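Local coordinates for protein SidF, inhibitor of growth family, member 3 (Legionella pneumophila subsp. pneumophila, PDB 4FYE) that removes phosphate from phosphoinositide lipids, probably from the 3-position of the inositol ring, at residues A364-A369 and G418-R423; Q360-G365 and E371-Q376; Y466-A471 and L572-E577. The protein carries 1 engineered substitution. All blocks are in the same frame, centred on the assembly; numbering follows the deposited sequence.

How the contacts relate
Following the chain from the N terminus, contacts 1 and 2 begin in overlapping segments just after strand 353-360, sharing Ala364 and Gly365. Contact 2 closes a short loop by bringing 360-365 against 371-376, the beginning of helix 373-387. Contact 1 spans more: 364-369 meets 418-423 after the chain has passed through that helix and strands 391-399 and 402-416, so the second half of contact 2 lies within its span. Their centres are about 7 Å apart. Contact 3 comes later in series, joining helices 467-476 and 522-583 across 100 intervening, mostly helical residues; its centre lies about 40 Å from that of contact 2.

Contact 1: A364-A369 and G418-R423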
# COMPACT_ATOMS: atom_id res chain seq x y z
N ALA A 364 -17.01 -3.47 0.83
CA ALA A 364 -17.30 -4.86 1.03
C ALA A 364 -18.74 -5.18 0.81
O ALA A 364 -19.05 -6.30 0.36
CB ALA A 364 -16.93 -5.23 2.44
N GLY A 365 -19.65 -4.26 1.13
CA GLY A 365 -21.10 -4.62 0.95
C GLY A 365 -21.76 -4.40 -0.40
O GLY A 365 -22.91 -4.70 -0.55
N GLN A 366 -21.05 -3.81 -1.36
CA GLN A 366 -21.61 -3.31 -2.63
C GLN A 366 -22.32 -4.37 -3.42
O GLN A 366 -21.85 -5.48 -3.52
CB GLN A 366 -20.48 -2.81 -3.49
CG GLN A 366 -20.89 -1.80 -4.51
CD GLN A 366 -19.73 -1.22 -5.25
OE1 GLN A 366 -19.77 -1.13 -6.47
NE2 GLN A 366 -18.68 -0.79 -4.52
N ARG A 367 -23.43 -4.03 -4.04
CA ARG A 367 -24.26 -5.04 -4.69
C ARG A 367 -24.33 -5.00 -6.20
O ARG A 367 -24.87 -5.91 -6.83
CB ARG A 367 -25.68 -5.01 -4.09
CG ARG A 367 -25.68 -5.60 -2.71
CD ARG A 367 -27.00 -6.16 -2.35
NE ARG A 367 -26.88 -7.07 -1.22
CZ ARG A 367 -27.53 -6.90 -0.07
NH1 ARG A 367 -28.34 -5.84 0.10
NH2 ARG A 367 -27.36 -7.79 0.90
N VAL A 368 -23.86 -3.92 -6.78
CA VAL A 368 -23.75 -3.88 -8.21
C VAL A 368 -22.31 -3.53 -8.55
O VAL A 368 -21.65 -2.86 -7.76
CB VAL A 368 -24.68 -2.83 -8.83
CG1 VAL A 368 -26.12 -3.28 -8.66
CG2 VAL A 368 -24.39 -1.45 -8.28
N ALA A 369 -21.84 -4.01 -9.71
CA ALA A 369 -20.44 -3.82 -10.13
C ALA A 369 -19.57 -4.25 -8.96
O ALA A 369 -18.54 -3.62 -8.65
CB ALA A 369 -20.19 -2.35 -10.49
N GLY A 418 -15.19 1.99 3.38
CA GLY A 418 -15.22 2.26 1.95
C GLY A 418 -14.99 3.71 1.58
O GLY A 418 -15.15 4.62 2.43
N VAL A 419 -14.68 3.94 0.30
CA VAL A 419 -14.41 5.28 -0.12
C VAL A 419 -15.19 5.67 -1.42
O VAL A 419 -15.28 6.85 -1.79
CB VAL A 419 -12.86 5.27 -0.17
CG1 VAL A 419 -12.32 5.15 -1.51
CG2 VAL A 419 -12.16 6.15 0.85
N ASN A 420 -15.74 4.70 -2.13
CA ASN A 420 -16.37 5.02 -3.42
C ASN A 420 -17.83 5.46 -3.16
O ASN A 420 -18.22 5.78 -2.05
CB ASN A 420 -16.31 3.84 -4.38
CG ASN A 420 -17.20 2.70 -3.90
OD1 ASN A 420 -17.19 1.59 -4.45
ND2 ASN A 420 -17.97 2.96 -2.85
N TRP A 421 -18.63 5.55 -4.21
CA TRP A 421 -19.95 6.15 -4.08
C TRP A 421 -20.85 5.26 -3.24
O TRP A 421 -21.87 5.68 -2.71
CB TRP A 421 -20.49 6.40 -5.46
CG TRP A 421 -21.80 7.17 -5.48
CD1 TRP A 421 -22.01 8.55 -5.41
CD2 TRP A 421 -23.15 6.61 -5.55
NE1 TRP A 421 -23.35 8.86 -5.42
CE2 TRP A 421 -24.08 7.74 -5.56
CE3 TRP A 421 -23.66 5.32 -5.64
CZ2 TRP A 421 -25.46 7.56 -5.63
CZ3 TRP A 421 -25.06 5.15 -5.72
CH2 TRP A 421 -25.92 6.24 -5.71
N PHE A 422 -20.50 3.99 -3.09
CA PHE A 422 -21.32 3.08 -2.34
C PHE A 422 -20.95 2.97 -0.88
O PHE A 422 -21.56 2.22 -0.19
CB PHE A 422 -21.44 1.71 -3.03
CG PHE A 422 -21.90 1.79 -4.51
CD1 PHE A 422 -23.25 1.72 -4.84
CD2 PHE A 422 -20.97 1.89 -5.57
CE1 PHE A 422 -23.68 1.79 -6.19
CE2 PHE A 422 -21.38 1.94 -6.91
CZ PHE A 422 -22.73 1.91 -7.22
N ARG A 423 -20.02 3.80 -0.39
CA ARG A 423 -19.41 3.60 0.94
C ARG A 423 -20.41 3.56 2.10
O ARG A 423 -20.16 2.92 3.12
CB ARG A 423 -18.27 4.66 1.19
CG ARG A 423 -18.78 6.02 1.74
CD ARG A 423 -17.77 7.17 1.66
NE ARG A 423 -18.03 7.57 0.33
CZ ARG A 423 -18.65 8.65 -0.10
NH1 ARG A 423 -19.00 9.73 0.65
NH2 ARG A 423 -18.82 8.61 -1.39
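Gln366 and Val368 pack against Phe422 in a partly buried loop-to-loop contact, joining the loop after strand 353-360 to the one after strand 402-416. With CG anti to the backbone N (chi1 -156°) and the chain extended beyond it, Gln366 crosses Phe422 at about a right angle, its CG making an off-centre CH-pi contact, 4.1 Å from the centroid of the Phe422 ring. Amide and ring planes are only 22° apart, and Gln366 CD comes within 3.4 Å of Phe422 CD2. Glutamine suits this place because its CG methylene can pack on an aromatic ring while its amide reaches a polar neighbour. That neighbour is Asn420, whose OD1 receives a weak hydrogen bond from Gln366 NE2 at 2.8 Å; its direction is doubtful, both amides also lying beside like-natured backbone atoms. Farther along the ring, Val368 CG2 meets Phe422 CZ at 3.9 Å, while Trp421 CE3 stands 3.6 Å above the plane of the Phe422 ring, towards its rim.

A type I turn from Asn420 to Arg423 presents Asn420, Trp421 and Phe422. Besides the turn's own bond from Arg423 N, the backbone O of Asn420 accepts both NE and NH2 of Arg423; the arginine's NH1 binds the backbone O of His619. Beyond the two loops, Val419 and Asn420 touch Arg652 at the start of helix 652-668.

Contact 2: Q360-G365 and E371-Q376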
# COMPACT_ATOMS: atom_id res chain seq x y z
N GLN A 360 -8.06 -1.39 4.75
CA GLN A 360 -8.67 -1.64 3.45
C GLN A 360 -9.71 -0.55 3.16
O GLN A 360 -10.30 0.04 4.09
CB GLN A 360 -9.35 -2.99 3.49
CG GLN A 360 -9.84 -3.54 2.19
CD GLN A 360 -10.60 -4.86 2.38
OE1 GLN A 360 -11.55 -4.96 3.22
NE2 GLN A 360 -10.22 -5.87 1.60
N VAL A 361 -9.97 -0.33 1.87
CA VAL A 361 -10.70 0.83 1.43
C VAL A 361 -11.72 0.55 0.25
O VAL A 361 -12.31 1.43 -0.32
CB VAL A 361 -9.62 1.91 1.21
CG1 VAL A 361 -9.45 2.28 -0.22
CG2 VAL A 361 -9.73 3.04 2.21
N VAL A 362 -11.90 -0.72 -0.06
CA VAL A 362 -13.00 -1.36 -0.84
C VAL A 362 -14.40 -1.15 -0.21
O VAL A 362 -14.51 -0.74 0.91
CB VAL A 362 -12.58 -2.86 -0.81
CG1 VAL A 362 -13.66 -3.80 -0.32
CG2 VAL A 362 -11.74 -3.31 -2.01
N THR A 363 -15.50 -1.32 -0.93
CA THR A 363 -16.78 -1.34 -0.25
C THR A 363 -17.36 -2.78 -0.25
O THR A 363 -18.03 -3.25 -1.18
CB THR A 363 -17.73 -0.09 -0.45
OG1 THR A 363 -19.15 -0.39 -0.27
CG2 THR A 363 -17.53 0.60 -1.65
N ALA A 364 -17.01 -3.47 0.83
CA ALA A 364 -17.30 -4.86 1.03
C ALA A 364 -18.74 -5.18 0.81
O ALA A 364 -19.05 -6.30 0.36
CB ALA A 364 -16.93 -5.23 2.44
N GLY A 365 -19.65 -4.26 1.13
CA GLY A 365 -21.10 -4.62 0.95
C GLY A 365 -21.76 -4.40 -0.40
O GLY A 365 -22.91 -4.70 -0.55
N GLU A 371 -17.52 -6.69 -8.19
CA GLU A 371 -16.15 -7.23 -8.31
C GLU A 371 -15.63 -8.01 -7.08
O GLU A 371 -14.45 -7.90 -6.73
CB GLU A 371 -15.17 -6.11 -8.69
CG GLU A 371 -15.46 -5.44 -10.03
CD GLU A 371 -14.62 -4.17 -10.23
OE1 GLU A 371 -13.58 -4.01 -9.54
OE2 GLU A 371 -14.98 -3.31 -11.09
N ASN A 372 -16.50 -8.75 -6.39
CA ASN A 372 -16.05 -9.61 -5.29
C ASN A 372 -15.39 -8.84 -4.13
O ASN A 372 -14.47 -9.32 -3.43
CB ASN A 372 -15.18 -10.76 -5.83
CG ASN A 372 -15.90 -11.58 -6.89
OD1 ASN A 372 -16.72 -12.45 -6.57
ND2 ASN A 372 -15.65 -11.27 -8.15
N GLN A 373 -15.90 -7.64 -3.92
CA GLN A 373 -15.48 -6.82 -2.84
C GLN A 373 -15.85 -7.45 -1.51
O GLN A 373 -15.14 -7.29 -0.52
CB GLN A 373 -16.02 -5.41 -2.99
CG GLN A 373 -15.23 -4.57 -4.00
CD GLN A 373 -15.86 -3.20 -4.27
OE1 GLN A 373 -16.89 -3.10 -4.96
NE2 GLN A 373 -15.26 -2.16 -3.72
N LYS A 374 -16.87 -8.28 -1.50
CA LYS A 374 -17.26 -8.90 -0.24
C LYS A 374 -16.22 -9.94 0.18
O LYS A 374 -15.80 -9.95 1.35
CB LYS A 374 -18.72 -9.42 -0.24
CG LYS A 374 -19.08 -10.35 0.93
CD LYS A 374 -20.40 -10.00 1.60
CE LYS A 374 -21.37 -11.18 1.79
NZ LYS A 374 -21.01 -12.25 2.77
N GLU A 375 -15.77 -10.76 -0.76
CA GLU A 375 -14.70 -11.74 -0.45
C GLU A 375 -13.38 -11.06 -0.14
O GLU A 375 -12.67 -11.46 0.78
CB GLU A 375 -14.52 -12.77 -1.57
CG GLU A 375 -15.69 -13.75 -1.65
CD GLU A 375 -16.98 -13.14 -2.26
OE1 GLU A 375 -16.95 -12.41 -3.30
OE2 GLU A 375 -18.05 -13.41 -1.70
N GLN A 376 -13.08 -9.99 -0.86
CA GLN A 376 -11.80 -9.27 -0.64
C GLN A 376 -11.74 -8.82 0.77
O GLN A 376 -10.65 -8.69 1.35
CB GLN A 376 -11.65 -8.06 -1.53
CG GLN A 376 -11.61 -8.38 -3.00
CD GLN A 376 -11.51 -7.12 -3.85
OE1 GLN A 376 -12.22 -6.94 -4.87
NE2 GLN A 376 -10.64 -6.25 -3.43
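Ala364 and Lys374 bring the two backbones to within 4.2 Å, CA to CA, where the chain leaving strand 353-360 folds back against the beginning of helix 373-387. This is a strand-loop-helix unit, and its inner surfaces are mostly buried. Glu371 and Asn372 both take left-handed backbone conformations, which turn the chain into the helix; asparagine tolerates such angles well. The first helical bond runs from Gln376 N to Asn372 O, with Asn372 at the N-cap position, though its side chain makes no capping bond.

Gln360 spans the gap from the end of the strand. Its CG is anti to the backbone N (chi1 -170°) and its chain is extended, which carries the amide across to the helix, where NE2 gives a hydrogen bond to Gln376 O at 2.9 Å. The donor stands well above the carbonyl plane, 67° out of it, whereas the oxygen lies close to the plane of the Gln360 amide. At the other end of the same amide, OE1 is hydrogen-bonded to Ser416 OG, tying this glutamine to the neighbouring strand as well.

Val362 supplies the apolar part: its CG1 lies 3.9 Å from Gln373 CB, the valine and the glutamine running antiparallel, side by side. Gln373 CB also approaches Thr363 O at 3.5 Å. Val362 touches Arg652 too, and its side chain is about 5 Å from a bound phosphate ion, consistent with this loop bordering an anion-binding pocket. On the outer side, Lys374 directs its amine to a salt bridge with Glu378, leaving its aliphatic base for the contact: Lys374 CB rests 3.2 Å from Ala364 O.

Contact 3: Y466-A471 and L572-E577; sequences YDKAGA and LQELKE
Lys468 and Ala469 lie against Leu575 in a nearly antiparallel packing of two helices, the start of helix 467-476 on the later part of helix 522-583. Leu575 fills the middle: its CG is 3.8 Å from Lys468 O and 4.0 Å from Ala469 CA, and its CD2 meets Ala469 CB at 4.3 Å. Alanine suits this place because its small side chain lets a leucine branch lie close to the backbone. Nearer the solvent-facing border, Lys468 crosses Glu574. A bend at its second torsion (chi2 -55°) carries the aliphatic chain over the glutamate, putting Lys468 CD 3.6 Å from Glu574 OE1. The lysine thus contributes methylenes to the packing while its charge stays towards the more open border.

The segment axes approach to 8.7 Å at an angle of 162°, and the nearest CA atoms, those of Lys468 and Leu575, are 5.0 Å apart. Around these residues, Gln578, one turn beyond Glu574, accepts a hydrogen bond from Lys468 N through OE1 and so holds the beginning of the shorter helix. Tyr466, just before that helix, packs on Gln578, Ile579 and Val582, while Phe599 of helix 590-614 also touches Leu575. The two opposite charges at that border are near each other without forming a salt bridge: Lys468 NZ stays 4.3 Å from Glu574 OE1.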
# COMPACT_ATOMS: atom_id res chain seq x y z
N TYR A 466 5.85 16.82 32.92
CA TYR A 466 4.77 17.20 32.04
C TYR A 466 3.47 16.58 32.58
O TYR A 466 3.17 15.40 32.36
CB TYR A 466 5.12 16.71 30.64
CG TYR A 466 6.55 17.07 30.24
CD1 TYR A 466 7.63 16.19 30.46
CD2 TYR A 466 6.83 18.31 29.66
CE1 TYR A 466 8.90 16.51 30.07
CE2 TYR A 466 8.12 18.66 29.29
CZ TYR A 466 9.12 17.75 29.49
OH TYR A 466 10.30 18.07 29.04
N ASP A 467 2.73 17.38 33.32
CA ASP A 467 1.59 16.88 34.06
C ASP A 467 0.34 16.90 33.21
O ASP A 467 -0.67 16.31 33.58
CB ASP A 467 1.37 17.70 35.32
CG ASP A 467 1.84 19.13 35.15
OD1 ASP A 467 3.08 19.31 35.12
OD2 ASP A 467 0.99 20.06 35.04
N LYS A 468 0.39 17.58 32.06
CA LYS A 468 -0.78 17.66 31.18
C LYS A 468 -0.91 16.38 30.38
O LYS A 468 -1.93 16.13 29.74
CB LYS A 468 -0.74 18.88 30.25
CG LYS A 468 -0.94 20.25 30.92
CD LYS A 468 -2.23 20.36 31.74
CE LYS A 468 -2.06 21.34 32.89
NZ LYS A 468 -3.02 21.09 34.01
N ALA A 469 0.16 15.58 30.42
CA ALA A 469 0.19 14.29 29.75
C ALA A 469 -0.51 13.27 30.61
O ALA A 469 -1.37 12.52 30.13
CB ALA A 469 1.63 13.86 29.46
N GLY A 470 -0.16 13.25 31.90
CA GLY A 470 -0.86 12.40 32.85
C GLY A 470 -2.35 12.65 32.73
O GLY A 470 -3.14 11.71 32.57
N ALA A 471 -2.73 13.93 32.77
CA ALA A 471 -4.13 14.31 32.73
C ALA A 471 -4.83 13.87 31.43
O ALA A 471 -6.03 13.65 31.42
CB ALA A 471 -4.26 15.80 32.94
N LEU A 572 -5.90 17.81 25.30
CA LEU A 572 -4.94 17.66 24.18
C LEU A 572 -4.27 19.00 23.83
O LEU A 572 -3.06 19.09 23.71
CB LEU A 572 -5.69 17.14 22.97
CG LEU A 572 -5.10 15.95 22.19
CD1 LEU A 572 -5.90 15.76 20.91
CD2 LEU A 572 -3.63 16.05 21.84
N GLN A 573 -5.09 20.04 23.71
CA GLN A 573 -4.63 21.40 23.49
C GLN A 573 -3.69 21.95 24.63
O GLN A 573 -2.69 22.64 24.36
CB GLN A 573 -5.87 22.27 23.31
CG GLN A 573 -5.62 23.69 22.84
CD GLN A 573 -6.85 24.56 22.98
OE1 GLN A 573 -7.20 25.02 24.08
NE2 GLN A 573 -7.53 24.79 21.85
N GLU A 574 -4.01 21.67 25.90
CA GLU A 574 -3.09 22.05 27.00
C GLU A 574 -1.79 21.22 26.93
O GLU A 574 -0.69 21.76 27.17
CB GLU A 574 -3.75 21.91 28.41
CG GLU A 574 -4.94 22.84 28.71
CD GLU A 574 -5.62 22.51 30.05
OE1 GLU A 574 -5.50 21.36 30.50
OE2 GLU A 574 -6.28 23.40 30.66
N LEU A 575 -1.90 19.94 26.57
CA LEU A 575 -0.69 19.13 26.37
C LEU A 575 0.18 19.78 25.31
O LEU A 575 1.39 19.94 25.51
CB LEU A 575 -0.98 17.68 25.99
CG LEU A 575 0.03 16.62 26.48
CD1 LEU A 575 0.07 15.45 25.50
CD2 LEU A 575 1.44 17.14 26.68
N LYS A 576 -0.43 20.20 24.21
CA LYS A 576 0.31 20.86 23.13
C LYS A 576 0.95 22.13 23.67
O LYS A 576 2.15 22.35 23.51
CB LYS A 576 -0.63 21.17 21.93
CG LYS A 576 0.06 21.60 20.64
CD LYS A 576 -0.83 22.48 19.75
CE LYS A 576 -0.15 22.82 18.42
NZ LYS A 576 -0.13 21.68 17.46
N GLU A 577 0.15 22.95 24.33
CA GLU A 577 0.62 24.17 24.98
C GLU A 577 1.93 24.03 25.77
O GLU A 577 2.80 24.90 25.68
CB GLU A 577 -0.50 24.78 25.85
CG GLU A 577 -1.11 26.06 25.26
CD GLU A 577 -2.64 26.05 25.22
OE1 GLU A 577 -3.19 25.96 24.10
OE2 GLU A 577 -3.30 26.12 26.27